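Local coordinates for hypothetical protein Atu2327 (Agrobacterium tumefaciens, PDB 2O8I) that is of unknown function but probably decarboxylates OHCU, an intermediate of urate breakdown, to (S)-allantoin, at residues Ala46-Ala51 against Thr145-Val150; Pro94-Arg99 against Leu122-Ile127; Ser105-Lys110 against Ser129-Arg134; Ala118-Asn123 against Ala154-Ala159. All coordinates share one frame; numbering follows the deposited sequence.

Contact 1: Ala46-Ala51 against Thr145-Val150; sequences AQFRVA and TATGQV
Phe48 does the reaching here: its ring crosses from the first helix and meets Thr147 and Val150, one helical turn apart on the second. CG lies anti to the backbone N (chi1 177°), which carries the ring across toward the second helix and puts the far rim, CE2 and CZ, in contact with the other segment. The backbones stay well separated, with the CA atoms of Phe48 and Thr147 9.0 Å apart.

Two kinds of contact meet at that rim. The polar one is at the ring edge: the carbonyl oxygen of Thr147 lies near the plane of the ring, 3.6 Å from Phe48 CE2, where it faces the slightly positive rim rather than the pi cloud. The rest is apolar. Val150 CG1 comes within 3.9 Å of Phe48 CZ, and the CB of Thr147 stands 4.1 Å from that same CZ. Thr147 also offers its methyl, CG2, to the tip of the ring, while its hydroxyl turns back along its own helix and hydrogen-bonds to the carbonyls of Phe143 and Ala144. The threonine thus satisfies its polar end locally and spends its carbon atoms on the ring.

Away from the ring, Arg49 forms a salt bridge with Glu151 of helix 139-161, which also links the two helices. All three touching residues are buried. Helix 53-62 closes the same core, Arg56 making a cation-pi contact with Phe48 and Leu60 packing on Thr147 and Val150; Ile21 of helix 19-27 and the loop residue Phe15 also pack on Phe48.

Contact 2: Pro94-Arg99 against Leu122-Ile127; sequences PQEHAR and LNRHDI
Glu96 lays its carboxylate flat over the guanidinium of Arg124, the two planes only 4° apart. Arg124 leaves its helix extended, CG anti to the backbone N (chi1 -177°), and then bends at chi3 (57°); the bend brings its flat end round beneath the glutamate. Glu96 is itself bent, at chi2, and the two chains cross at about a right angle, so that CD of Glu96 rests 3.6 Å from CD of Arg124. The salt bridge is long and works through charge alone: OE2 of Glu96 sits over the centre of the guanidinium, 3.7 Å from NE of Arg124, and none of the N-H groups points at it. The other glutamate oxygen, OE1, accepts from Ser93 N just ahead of the helix. On the opposite face of the guanidinium is ND1 of His125.

Arg124 is the first residue of helix 124-135, whose start is a capping box. Asn123 OD1 accepts from Asp126 N at 2.8 Å, and Asp126 OD2 accepts from Asn123 N at 2.8 Å in return, on the anti side and tilted out of the carboxylate plane.

Arg99, one turn beyond Glu96 and almost fully extended, brings its NH1 to 4.3 Å from NH1 of Arg124, at the edge of that guanidinium. These like charges approach at the surface, where Glu96 close by would offset part of the charge on Arg124. A water modelled between the two NH1 atoms is a doubtful bridge, since its bond to Arg99 is weak and its distance to Arg124 improbably short.

Contact 3: Ser105-Lys110 against Ser129-Arg134; sequences SAYTEK and SAFDTR
Tyr107 fills the buried side of this helix pair, meeting Phe131 with its CB and Arg134 with its hydroxyl. The CB of Tyr107 lies 3.8 Å from CE1 of Phe131, at the edge of the phenylalanine ring; Phe131 has two modelled conformers, and the contact is that of one of them. With CG anti to the backbone N, Tyr107 carries its ring past Phe131 to the end of Arg134. There NH2 of Arg134 gives a weak hydrogen bond to the tyrosine OH, 3.4 Å long with an angle of 154° at the hydrogen. The guanidinium meets the oxygen edge-on, its plane 82° from that of the ring. Glu142 takes hold of both partners, bonding to Tyr107 OH and salt-bridged to NE of Arg134, while Arg134 NH1 is spent on the carbonyl of Ile116. The buried polar ends are therefore gathered into one network, and Phe115 packs edge-to-face with the tyrosine.

The outer side is looser. Ala106, exposed, has its CB 4.4 Å from CZ of Phe131, again at the ring edge, and Lys110 reaches past without touching, its NZ bonding to Ile135 O just after the segment.

The axes of segments 105-110 and 129-134 approach to 11.5 Å at an angle of 27°, a wide, nearly parallel pairing of successive helices spaced by aromatic side chains, with the intervening loop carrying the chain back, within the all-helical fold of this OHCU decarboxylase family member.

Contact 4: Ala118-Asn123 against Ala154-Ala159; sequences AVKGLN and AWLRLA
Leu156 carries this contact from the helical side, spreading its two methyls over Ala118 and Lys120 of a loop. Ahead of it Ala154, well inside helix 139-161, packs on Val14, Phe15 and His41, and Trp155 lies against Ala37.

Leu156 turns its side chain to the loop. CG sits anti to the carbonyl carbon (chi1 -66°), and from there the isopropyl end forks between two partners: CD1 goes to the CB of Ala118 at 3.9 Å, CD2 to the CD of Lys120 at 4.0 Å. The CB of Lys120 is 4.1 Å from Leu156 CD1, so the start of the lysine chain rests on the fork as well. Lys120 then bends at chi3 and chi4, and only its aliphatic part takes up the leucine. Its backbone occupies the second position of a type II beta turn from Val119 to Leu122, closed by Leu122 N bonding to Val119 O at 2.9 Å; Gly121 takes the positive phi (76°) of the third position.

Arg157 takes no part across the contact, being salt-bridged to Glu16 and to Glu75 of the second subunit, and Leu158 packs on Val40 and His41. Ala159 lays its CB over one face of Trp155, toward the rim of the ring.

The contact thus seats the loop that precedes helix 124-135 on one flank of helix 139-161, whose other side is covered by helix 37-50. The second subunit reaches in too, with its Leu76 on Val119 and its Gly74 on Lys120.

In the fold
Helix 139-161 ties contact 1 to contact 4: their centres are 15 Å apart, and Gln149 OE1 lies 2.8 Å from Ala118 N, a probable hydrogen bond. Contact 3 joins contact 1 through Arg134, whose NE is 3.6 Å from CG2 of Thr145. Contacts 2 and 3 use one helix pair, 94-111 with 124-135, at centres 13 Å apart. Contacts 2 and 4 share Leu122 and Asn123 and meet where Ile127 CD1 packs 3.9 Å from Val119 CG2; both also touch the second subunit. Contacts 1 and 2 lie furthest apart, centres 26 Å, on opposite sides of the chain's centre. No ligand marks an active site among them.

Contact 1: Ala46-Ala51 against Thr145-Val150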
loop_
_atom_site.group_PDB
_atom_site.type_symbol
_atom_site.label_atom_id
_atom_site.label_comp_id
_atom_site.label_asym_id
_atom_site.label_seq_id
_atom_site.Cartn_x
_atom_site.Cartn_y
_atom_site.Cartn_z
ATOM N N ALA A 46 -19.061 -3.621 -10.470
ATOM C CA ALA A 46 -20.310 -4.346 -10.392
ATOM C C ALA A 46 -20.387 -5.174 -9.122
ATOM O O ALA A 46 -21.401 -5.125 -8.424
ATOM C CB ALA A 46 -20.540 -5.213 -11.623
ATOM N N GLN A 47 -19.339 -5.919 -8.799
ATOM C CA GLN A 47 -19.360 -6.675 -7.555
ATOM C C GLN A 47 -19.318 -5.773 -6.314
ATOM O O GLN A 47 -19.886 -6.119 -5.265
ATOM C CB GLN A 47 -18.214 -7.669 -7.486
ATOM C CG GLN A 47 -18.163 -8.673 -8.575
ATOM C CD GLN A 47 -19.461 -9.448 -8.723
ATOM O OE1 GLN A 47 -19.906 -9.673 -9.834
ATOM N NE2 GLN A 47 -20.068 -9.856 -7.604
ATOM N N PHE A 48 -18.622 -4.647 -6.408
ATOM C CA PHE A 48 -18.485 -3.764 -5.266
ATOM C C PHE A 48 -19.842 -3.155 -4.975
ATOM O O PHE A 48 -20.208 -2.938 -3.813
ATOM C CB PHE A 48 -17.489 -2.659 -5.609
ATOM C CG PHE A 48 -17.301 -1.617 -4.539
ATOM C CD1 PHE A 48 -16.999 -1.971 -3.234
ATOM C CD2 PHE A 48 -17.370 -0.268 -4.859
ATOM C CE1 PHE A 48 -16.781 -0.991 -2.262
ATOM C CE2 PHE A 48 -17.155 0.723 -3.896
ATOM C CZ PHE A 48 -16.859 0.364 -2.600
ATOM N N ARG A 49 -20.585 -2.867 -6.037
ATOM C CA ARG A 49 -21.866 -2.233 -5.873
ATOM C C ARG A 49 -22.923 -3.153 -5.308
ATOM O O ARG A 49 -23.884 -2.699 -4.731
ATOM C CB ARG A 49 -22.330 -1.677 -7.195
ATOM C CG ARG A 49 -21.908 -0.282 -7.342
ATOM C CD ARG A 49 -21.634 0.010 -8.778
ATOM N NE ARG A 49 -21.042 1.328 -8.871
ATOM C CZ ARG A 49 -21.177 2.141 -9.905
ATOM N NH1 ARG A 49 -21.889 1.788 -10.958
ATOM N NH2 ARG A 49 -20.594 3.321 -9.864
ATOM N N VAL A 50 -22.736 -4.445 -5.466
ATOM C CA VAL A 50 -23.775 -5.406 -5.171
ATOM C C VAL A 50 -23.499 -6.150 -3.869
ATOM O O VAL A 50 -24.303 -6.947 -3.417
ATOM C CB VAL A 50 -23.965 -6.333 -6.413
ATOM C CG1 VAL A 50 -23.635 -7.813 -6.131
ATOM C CG2 VAL A 50 -25.348 -6.105 -7.017
ATOM N N ALA A 51 -22.343 -5.856 -3.283
ATOM C CA ALA A 51 -21.878 -6.412 -2.018
ATOM C C ALA A 51 -22.739 -5.831 -0.903
ATOM O O ALA A 51 -23.365 -4.799 -1.099
ATOM C CB ALA A 51 -20.428 -6.039 -1.817
ATOM N N THR A 145 -19.464 9.485 -0.885
ATOM C CA THR A 145 -18.209 10.020 -1.408
ATOM C C THR A 145 -17.066 8.999 -1.365
ATOM O O THR A 145 -16.410 8.795 -2.387
ATOM C CB THR A 145 -17.805 11.296 -0.658
ATOM O OG1 THR A 145 -18.776 12.276 -0.923
ATOM C CG2 THR A 145 -16.476 11.865 -1.132
ATOM N N ALA A 146 -16.846 8.366 -0.202
ATOM C CA ALA A 146 -15.740 7.424 -0.005
ATOM C C ALA A 146 -15.846 6.264 -0.948
ATOM O O ALA A 146 -14.862 5.907 -1.558
ATOM C CB ALA A 146 -15.675 6.926 1.409
ATOM N N THR A 147 -17.039 5.686 -1.089
ATOM C CA THR A 147 -17.244 4.571 -2.018
ATOM C C THR A 147 -16.996 5.001 -3.467
ATOM O O THR A 147 -16.482 4.217 -4.269
ATOM C CB THR A 147 -18.674 3.927 -1.910
ATOM O OG1 THR A 147 -19.671 4.925 -2.132
ATOM C CG2 THR A 147 -18.895 3.253 -0.567
ATOM N N GLY A 148 -17.372 6.237 -3.789
ATOM C CA GLY A 148 -17.137 6.817 -5.113
ATOM C C GLY A 148 -15.646 6.920 -5.367
ATOM O O GLY A 148 -15.179 6.615 -6.452
ATOM N N GLN A 149 -14.897 7.334 -4.346
ATOM C CA GLN A 149 -13.470 7.521 -4.456
ATOM C C GLN A 149 -12.714 6.188 -4.603
ATOM O O GLN A 149 -11.756 6.098 -5.358
ATOM C CB GLN A 149 -12.936 8.327 -3.257
ATOM C CG GLN A 149 -13.341 9.815 -3.304
ATOM C CD GLN A 149 -12.776 10.578 -4.500
ATOM O OE1 GLN A 149 -11.552 10.718 -4.676
ATOM N NE2 GLN A 149 -13.653 11.072 -5.319
ATOM N N VAL A 150 -13.144 5.175 -3.864
ATOM C CA VAL A 150 -12.580 3.843 -3.938
ATOM C C VAL A 150 -12.701 3.303 -5.385
ATOM O O VAL A 150 -11.806 2.623 -5.902
ATOM C CB VAL A 150 -13.264 2.908 -2.913
ATOM C CG1 VAL A 150 -13.231 1.494 -3.381
ATOM C CG2 VAL A 150 -12.569 3.002 -1.595
#

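Contact 2: Pro94-Arg99 against Leu122-Ile127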
loop_
_atom_site.group_PDB
_atom_site.type_symbol
_atom_site.label_atom_id
_atom_site.label_comp_id
_atom_site.label_asym_id
_atom_site.label_seq_id
_atom_site.Cartn_x
_atom_site.Cartn_y
_atom_site.Cartn_z
ATOM N N PRO A 94 8.224 17.426 6.035
ATOM C CA PRO A 94 7.978 16.626 7.246
ATOM C C PRO A 94 6.705 17.089 7.977
ATOM O O PRO A 94 5.872 16.255 8.313
ATOM C CB PRO A 94 9.233 16.861 8.058
ATOM C CG PRO A 94 10.287 17.034 6.965
ATOM C CD PRO A 94 9.623 17.886 5.954
ATOM N N GLN A 95 6.532 18.399 8.131
ATOM C CA GLN A 95 5.334 19.007 8.701
ATOM C C GLN A 95 4.034 18.740 7.934
ATOM O O GLN A 95 2.995 18.479 8.561
ATOM C CB GLN A 95 5.532 20.514 8.791
ATOM C CG GLN A 95 5.394 21.096 10.214
ATOM C CD GLN A 95 3.924 21.456 10.588
ATOM O OE1 GLN A 95 3.026 20.568 10.626
ATOM N NE2 GLN A 95 3.683 22.766 10.877
ATOM N N GLU A 96 4.067 18.836 6.595
ATOM C CA GLU A 96 2.868 18.529 5.773
ATOM C C GLU A 96 2.485 17.037 5.789
ATOM O O GLU A 96 1.289 16.707 5.947
ATOM C CB GLU A 96 2.963 19.100 4.347
ATOM C CG GLU A 96 3.069 20.645 4.336
ATOM C CD GLU A 96 3.915 21.224 3.171
ATOM O OE1 GLU A 96 4.412 20.427 2.316
ATOM O OE2 GLU A 96 4.087 22.486 3.139
ATOM N N HIS A 97 3.476 16.142 5.671
ATOM C CA HIS A 97 3.235 14.736 5.964
ATOM C C HIS A 97 2.491 14.560 7.293
ATOM O O HIS A 97 1.466 13.870 7.360
ATOM C CB HIS A 97 4.535 13.984 6.051
ATOM C CG HIS A 97 5.062 13.570 4.729
ATOM N ND1 HIS A 97 4.621 12.429 4.082
ATOM C CD2 HIS A 97 5.995 14.140 3.920
ATOM C CE1 HIS A 97 5.273 12.314 2.934
ATOM N NE2 HIS A 97 6.101 13.344 2.806
ATOM N N ALA A 98 3.015 15.193 8.347
ATOM C CA ALA A 98 2.418 15.086 9.676
ATOM C C ALA A 98 0.974 15.597 9.712
ATOM O O ALA A 98 0.119 14.999 10.382
ATOM C CB ALA A 98 3.284 15.788 10.748
ATOM N N ARG A 99 0.696 16.686 8.984
ATOM C CA ARG A 99 -0.661 17.223 8.949
ATOM C C ARG A 99 -1.568 16.174 8.318
ATOM O O ARG A 99 -2.663 15.947 8.811
ATOM C CB ARG A 99 -0.736 18.571 8.216
ATOM C CG ARG A 99 -1.957 19.437 8.532
ATOM C CD ARG A 99 -1.847 20.713 7.637
ATOM N NE ARG A 99 -3.016 21.632 7.593
ATOM C CZ ARG A 99 -3.002 22.887 7.099
ATOM N NH1 ARG A 99 -1.885 23.420 6.597
ATOM N NH2 ARG A 99 -4.114 23.626 7.086
ATOM N N LEU A 122 -3.533 15.954 -8.182
ATOM C CA LEU A 122 -3.980 16.795 -7.089
ATOM C C LEU A 122 -2.749 17.316 -6.358
ATOM O O LEU A 122 -1.756 16.591 -6.171
ATOM C CB LEU A 122 -4.905 16.008 -6.125
ATOM C CG LEU A 122 -6.446 16.177 -6.223
ATOM C CD1 LEU A 122 -7.079 16.114 -7.627
ATOM C CD2 LEU A 122 -7.178 15.271 -5.305
ATOM N N ASN A 123 -2.816 18.569 -5.941
ATOM C CA ASN A 123 -1.753 19.107 -5.135
ATOM C C ASN A 123 -2.176 19.079 -3.659
ATOM O O ASN A 123 -3.303 18.700 -3.314
ATOM C CB ASN A 123 -1.383 20.527 -5.626
ATOM C CG ASN A 123 -2.547 21.498 -5.511
ATOM O OD1 ASN A 123 -3.193 21.588 -4.451
ATOM N ND2 ASN A 123 -2.827 22.228 -6.582
ATOM N N ARG A 124 -1.275 19.505 -2.794
ATOM C CA ARG A 124 -1.536 19.573 -1.362
ATOM C C ARG A 124 -2.780 20.375 -1.003
ATOM O O ARG A 124 -3.568 19.928 -0.184
ATOM C CB ARG A 124 -0.319 20.163 -0.652
ATOM C CG ARG A 124 -0.485 20.204 0.850
ATOM C CD ARG A 124 0.748 20.775 1.507
ATOM N NE ARG A 124 1.074 22.114 1.022
ATOM C CZ ARG A 124 0.709 23.238 1.629
ATOM N NH1 ARG A 124 -0.026 23.194 2.751
ATOM N NH2 ARG A 124 1.073 24.402 1.109
ATOM N N HIS A 125 -2.948 21.550 -1.610
ATOM C CA HIS A 125 -4.154 22.344 -1.408
ATOM C C HIS A 125 -5.444 21.620 -1.760
ATOM O O HIS A 125 -6.393 21.659 -0.960
ATOM C CB HIS A 125 -4.071 23.675 -2.135
ATOM C CG HIS A 125 -3.078 24.593 -1.520
ATOM N ND1 HIS A 125 -3.159 24.985 -0.190
ATOM C CD2 HIS A 125 -1.957 25.158 -2.026
ATOM C CE1 HIS A 125 -2.122 25.758 0.084
ATOM N NE2 HIS A 125 -1.383 25.881 -1.011
ATOM N N ASP A 126 -5.476 20.946 -2.920
ATOM C CA ASP A 126 -6.669 20.198 -3.325
ATOM C C ASP A 126 -7.119 19.254 -2.232
ATOM O O ASP A 126 -8.316 19.066 -2.016
ATOM C CB ASP A 126 -6.438 19.396 -4.602
ATOM C CG ASP A 126 -6.071 20.271 -5.776
ATOM O OD1 ASP A 126 -6.665 21.350 -5.913
ATOM O OD2 ASP A 126 -5.159 19.892 -6.549
ATOM N N ILE A 127 -6.143 18.668 -1.544
ATOM C CA ILE A 127 -6.427 17.650 -0.549
ATOM C C ILE A 127 -6.963 18.259 0.749
ATOM O O ILE A 127 -8.002 17.785 1.294
ATOM C CB ILE A 127 -5.189 16.747 -0.300
ATOM C CG1 ILE A 127 -5.119 15.704 -1.426
ATOM C CG2 ILE A 127 -5.289 16.056 1.079
ATOM C CD1 ILE A 127 -3.731 15.312 -1.784
HETATM O O HOH W 1 -0.182 21.546 4.667
#

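Contact 3: Ser105-Lys110 against Ser129-Arg134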
loop_
_atom_site.group_PDB
_atom_site.type_symbol
_atom_site.label_atom_id
_atom_site.label_comp_id
_atom_site.label_asym_id
_atom_site.label_seq_id
_atom_site.Cartn_x
_atom_site.Cartn_y
_atom_site.Cartn_z
ATOM N N SER A 105 -6.308 10.977 11.160
ATOM C CA SER A 105 -6.769 10.533 12.485
ATOM C C SER A 105 -8.073 11.172 12.873
ATOM O O SER A 105 -8.946 10.492 13.377
ATOM C CB SER A 105 -5.764 10.830 13.569
ATOM O OG SER A 105 -4.602 10.091 13.299
ATOM N N ALA A 106 -8.210 12.472 12.637
ATOM C CA ALA A 106 -9.435 13.186 13.015
ATOM C C ALA A 106 -10.638 12.616 12.262
ATOM O O ALA A 106 -11.689 12.352 12.869
ATOM C CB ALA A 106 -9.302 14.720 12.819
ATOM N N TYR A 107 -10.436 12.391 10.963
ATOM C CA TYR A 107 -11.460 11.908 10.061
ATOM C C TYR A 107 -11.935 10.497 10.414
ATOM O O TYR A 107 -13.135 10.233 10.543
ATOM C CB TYR A 107 -10.932 11.944 8.625
ATOM C CG TYR A 107 -11.921 11.475 7.574
ATOM C CD1 TYR A 107 -12.727 12.397 6.873
ATOM C CD2 TYR A 107 -12.035 10.129 7.256
ATOM C CE1 TYR A 107 -13.608 11.994 5.877
ATOM C CE2 TYR A 107 -12.929 9.707 6.272
ATOM C CZ TYR A 107 -13.709 10.636 5.576
ATOM O OH TYR A 107 -14.604 10.188 4.598
ATOM N N THR A 108 -10.989 9.586 10.564
ATOM C CA THR A 108 -11.348 8.235 10.954
ATOM C C THR A 108 -12.011 8.208 12.348
ATOM O O THR A 108 -12.901 7.393 12.588
ATOM C CB THR A 108 -10.178 7.186 10.727
ATOM O OG1 THR A 108 -10.438 6.015 11.484
ATOM C CG2 THR A 108 -8.868 7.698 11.158
ATOM N N GLU A 109 -11.644 9.138 13.229
ATOM C CA GLU A 109 -12.263 9.190 14.547
ATOM C C GLU A 109 -13.731 9.573 14.364
ATOM O O GLU A 109 -14.580 9.074 15.089
ATOM C CB GLU A 109 -11.514 10.133 15.504
ATOM C CG GLU A 109 -12.268 10.579 16.825
ATOM C CD GLU A 109 -12.719 9.407 17.775
ATOM O OE1 GLU A 109 -11.995 8.385 17.900
ATOM O OE2 GLU A 109 -13.801 9.517 18.413
ATOM N N LYS A 110 -14.041 10.403 13.366
ATOM C CA LYS A 110 -15.429 10.803 13.110
ATOM C C LYS A 110 -16.218 9.744 12.310
ATOM O O LYS A 110 -17.362 9.457 12.655
ATOM C CB LYS A 110 -15.476 12.153 12.397
ATOM C CG LYS A 110 -16.880 12.729 12.146
ATOM C CD LYS A 110 -16.786 14.214 11.781
ATOM C CE LYS A 110 -18.086 15.015 12.048
ATOM N NZ LYS A 110 -19.011 14.909 10.876
ATOM N N SER A 129 -8.446 20.990 0.873
ATOM C CA SER A 129 -9.751 21.550 0.556
ATOM C C SER A 129 -10.824 20.480 0.747
ATOM O O SER A 129 -11.850 20.715 1.397
ATOM C CB SER A 129 -9.769 22.100 -0.882
ATOM O OG SER A 129 -11.082 22.349 -1.349
ATOM N N ALA A 130 -10.556 19.307 0.179
ATOM C CA ALA A 130 -11.426 18.158 0.291
ATOM C C ALA A 130 -11.602 17.720 1.756
ATOM O O ALA A 130 -12.721 17.461 2.165
ATOM C CB ALA A 130 -10.940 17.047 -0.596
ATOM N N PHE A 131 -10.534 17.679 2.554
ATOM C CA PHE A 131 -10.727 17.347 3.962
ATOM C C PHE A 131 -11.712 18.331 4.542
ATOM O O PHE A 131 -12.737 17.943 5.121
ATOM C CB PHE A 131 -9.440 17.394 4.781
ATOM C CG PHE A 131 -9.663 17.136 6.268
ATOM C CD1 PHE A 131 -9.651 15.839 6.778
ATOM C CD2 PHE A 131 -9.908 18.186 7.149
ATOM C CE1 PHE A 131 -9.864 15.604 8.144
ATOM C CE2 PHE A 131 -10.129 17.955 8.492
ATOM C CZ PHE A 131 -10.100 16.665 8.996
ATOM N N ASP A 132 -11.385 19.609 4.381
ATOM C CA ASP A 132 -12.209 20.709 4.895
ATOM C C ASP A 132 -13.741 20.595 4.633
ATOM O O ASP A 132 -14.560 20.710 5.545
ATOM C CB ASP A 132 -11.726 21.925 4.139
ATOM C CG ASP A 132 -11.430 23.062 5.010
ATOM O OD1 ASP A 132 -10.427 22.971 5.780
ATOM O OD2 ASP A 132 -12.186 24.058 4.856
ATOM N N THR A 133 -14.099 20.391 3.366
ATOM C CA THR A 133 -15.454 20.126 2.963
ATOM C C THR A 133 -15.957 18.830 3.628
ATOM O O THR A 133 -17.022 18.817 4.240
ATOM C CB THR A 133 -15.493 19.925 1.409
ATOM O OG1 THR A 133 -15.234 21.162 0.754
ATOM C CG2 THR A 133 -16.830 19.339 0.910
ATOM N N ARG A 134 -15.195 17.745 3.501
ATOM C CA ARG A 134 -15.731 16.415 3.817
ATOM C C ARG A 134 -15.877 16.081 5.310
ATOM O O ARG A 134 -16.776 15.313 5.674
ATOM C CB ARG A 134 -14.948 15.320 3.094
ATOM C CG ARG A 134 -15.146 15.376 1.598
ATOM C CD ARG A 134 -14.227 14.419 0.852
ATOM N NE ARG A 134 -14.253 13.066 1.403
ATOM C CZ ARG A 134 -13.526 12.062 0.925
ATOM N NH1 ARG A 134 -12.740 12.262 -0.116
ATOM N NH2 ARG A 134 -13.578 10.856 1.474
#

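Contact 4: Ala118-Asn123 against Ala154-Ala159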
loop_
_atom_site.group_PDB
_atom_site.type_symbol
_atom_site.label_atom_id
_atom_site.label_comp_id
_atom_site.label_asym_id
_atom_site.label_seq_id
_atom_site.Cartn_x
_atom_site.Cartn_y
_atom_site.Cartn_z
ATOM N N ALA A 118 -8.943 9.906 -4.364
ATOM C CA ALA A 118 -8.129 9.758 -5.571
ATOM C C ALA A 118 -7.279 11.022 -5.703
ATOM O O ALA A 118 -7.778 12.142 -5.571
ATOM C CB ALA A 118 -8.991 9.593 -6.776
ATOM N N VAL A 119 -6.008 10.827 -5.995
ATOM C CA VAL A 119 -5.014 11.845 -5.791
ATOM C C VAL A 119 -4.279 12.220 -7.101
ATOM O O VAL A 119 -3.546 13.223 -7.132
ATOM C CB VAL A 119 -4.076 11.304 -4.676
ATOM C CG1 VAL A 119 -2.606 11.411 -5.024
ATOM C CG2 VAL A 119 -4.470 11.850 -3.315
ATOM N N LYS A 120 -4.485 11.447 -8.176
ATOM C CA LYS A 120 -3.885 11.768 -9.476
ATOM C C LYS A 120 -4.190 13.219 -9.846
ATOM O O LYS A 120 -5.343 13.642 -9.829
ATOM C CB LYS A 120 -4.318 10.796 -10.601
ATOM C CG LYS A 120 -3.823 11.215 -11.993
ATOM C CD LYS A 120 -3.555 10.076 -13.039
ATOM C CE LYS A 120 -2.562 8.959 -12.576
ATOM N NZ LYS A 120 -1.255 9.472 -12.027
ATOM N N GLY A 121 -3.143 13.981 -10.164
ATOM C CA GLY A 121 -3.296 15.378 -10.559
ATOM C C GLY A 121 -3.588 16.379 -9.433
ATOM O O GLY A 121 -3.861 17.529 -9.697
ATOM N N LEU A 122 -3.533 15.954 -8.182
ATOM C CA LEU A 122 -3.980 16.795 -7.089
ATOM C C LEU A 122 -2.749 17.316 -6.358
ATOM O O LEU A 122 -1.756 16.591 -6.171
ATOM C CB LEU A 122 -4.905 16.008 -6.125
ATOM C CG LEU A 122 -6.446 16.177 -6.223
ATOM C CD1 LEU A 122 -7.079 16.114 -7.627
ATOM C CD2 LEU A 122 -7.178 15.271 -5.305
ATOM N N ASN A 123 -2.816 18.569 -5.941
ATOM C CA ASN A 123 -1.753 19.107 -5.135
ATOM C C ASN A 123 -2.176 19.079 -3.659
ATOM O O ASN A 123 -3.303 18.700 -3.314
ATOM C CB ASN A 123 -1.383 20.527 -5.626
ATOM C CG ASN A 123 -2.547 21.498 -5.511
ATOM O OD1 ASN A 123 -3.193 21.588 -4.451
ATOM N ND2 ASN A 123 -2.827 22.228 -6.582
ATOM N N ALA A 154 -9.767 2.432 -8.071
ATOM C CA ALA A 154 -9.768 1.165 -8.801
ATOM C C ALA A 154 -9.474 1.446 -10.265
ATOM O O ALA A 154 -8.612 0.773 -10.890
ATOM C CB ALA A 154 -11.129 0.382 -8.631
ATOM N N TRP A 155 -10.140 2.467 -10.791
ATOM C CA TRP A 155 -9.945 2.830 -12.172
ATOM C C TRP A 155 -8.506 3.228 -12.427
ATOM O O TRP A 155 -7.866 2.758 -13.391
ATOM C CB TRP A 155 -10.907 3.959 -12.615
ATOM C CG TRP A 155 -10.452 4.606 -13.879
ATOM C CD1 TRP A 155 -9.810 5.801 -14.005
ATOM C CD2 TRP A 155 -10.530 4.056 -15.177
ATOM N NE1 TRP A 155 -9.509 6.051 -15.321
ATOM C CE2 TRP A 155 -9.939 4.989 -16.065
ATOM C CE3 TRP A 155 -11.076 2.879 -15.690
ATOM C CZ2 TRP A 155 -9.867 4.779 -17.441
ATOM C CZ3 TRP A 155 -10.997 2.657 -17.054
ATOM C CH2 TRP A 155 -10.392 3.608 -17.920
ATOM N N LEU A 156 -7.995 4.105 -11.574
ATOM C CA LEU A 156 -6.633 4.595 -11.731
ATOM C C LEU A 156 -5.622 3.449 -11.651
ATOM O O LEU A 156 -4.648 3.408 -12.425
ATOM C CB LEU A 156 -6.306 5.678 -10.680
ATOM C CG LEU A 156 -7.090 6.997 -10.790
ATOM C CD1 LEU A 156 -6.877 7.810 -9.512
ATOM C CD2 LEU A 156 -6.659 7.800 -12.043
ATOM N N ARG A 157 -5.854 2.519 -10.734
ATOM C CA ARG A 157 -4.963 1.357 -10.631
ATOM C C ARG A 157 -4.966 0.534 -11.907
ATOM O O ARG A 157 -3.897 0.353 -12.525
ATOM C CB ARG A 157 -5.294 0.517 -9.409
ATOM C CG ARG A 157 -4.995 1.309 -8.142
ATOM C CD ARG A 157 -5.587 0.649 -6.952
ATOM N NE ARG A 157 -5.021 1.203 -5.742
ATOM C CZ ARG A 157 -5.116 0.632 -4.549
ATOM N NH1 ARG A 157 -5.735 -0.544 -4.433
ATOM N NH2 ARG A 157 -4.583 1.229 -3.479
ATOM N N LEU A 158 -6.164 0.105 -12.317
ATOM C CA LEU A 158 -6.364 -0.639 -13.570
ATOM C C LEU A 158 -5.825 0.052 -14.806
ATOM O O LEU A 158 -5.177 -0.602 -15.621
ATOM C CB LEU A 158 -7.818 -0.997 -13.753
ATOM C CG LEU A 158 -8.266 -2.092 -12.780
ATOM C CD1 LEU A 158 -9.778 -2.063 -12.660
ATOM C CD2 LEU A 158 -7.753 -3.454 -13.249
ATOM N N ALA A 159 -6.029 1.372 -14.919
ATOM C CA ALA A 159 -5.430 2.141 -16.011
ATOM C C ALA A 159 -3.887 2.094 -16.079
ATOM O O ALA A 159 -3.318 2.283 -17.147
ATOM C CB ALA A 159 -5.925 3.562 -16.000
#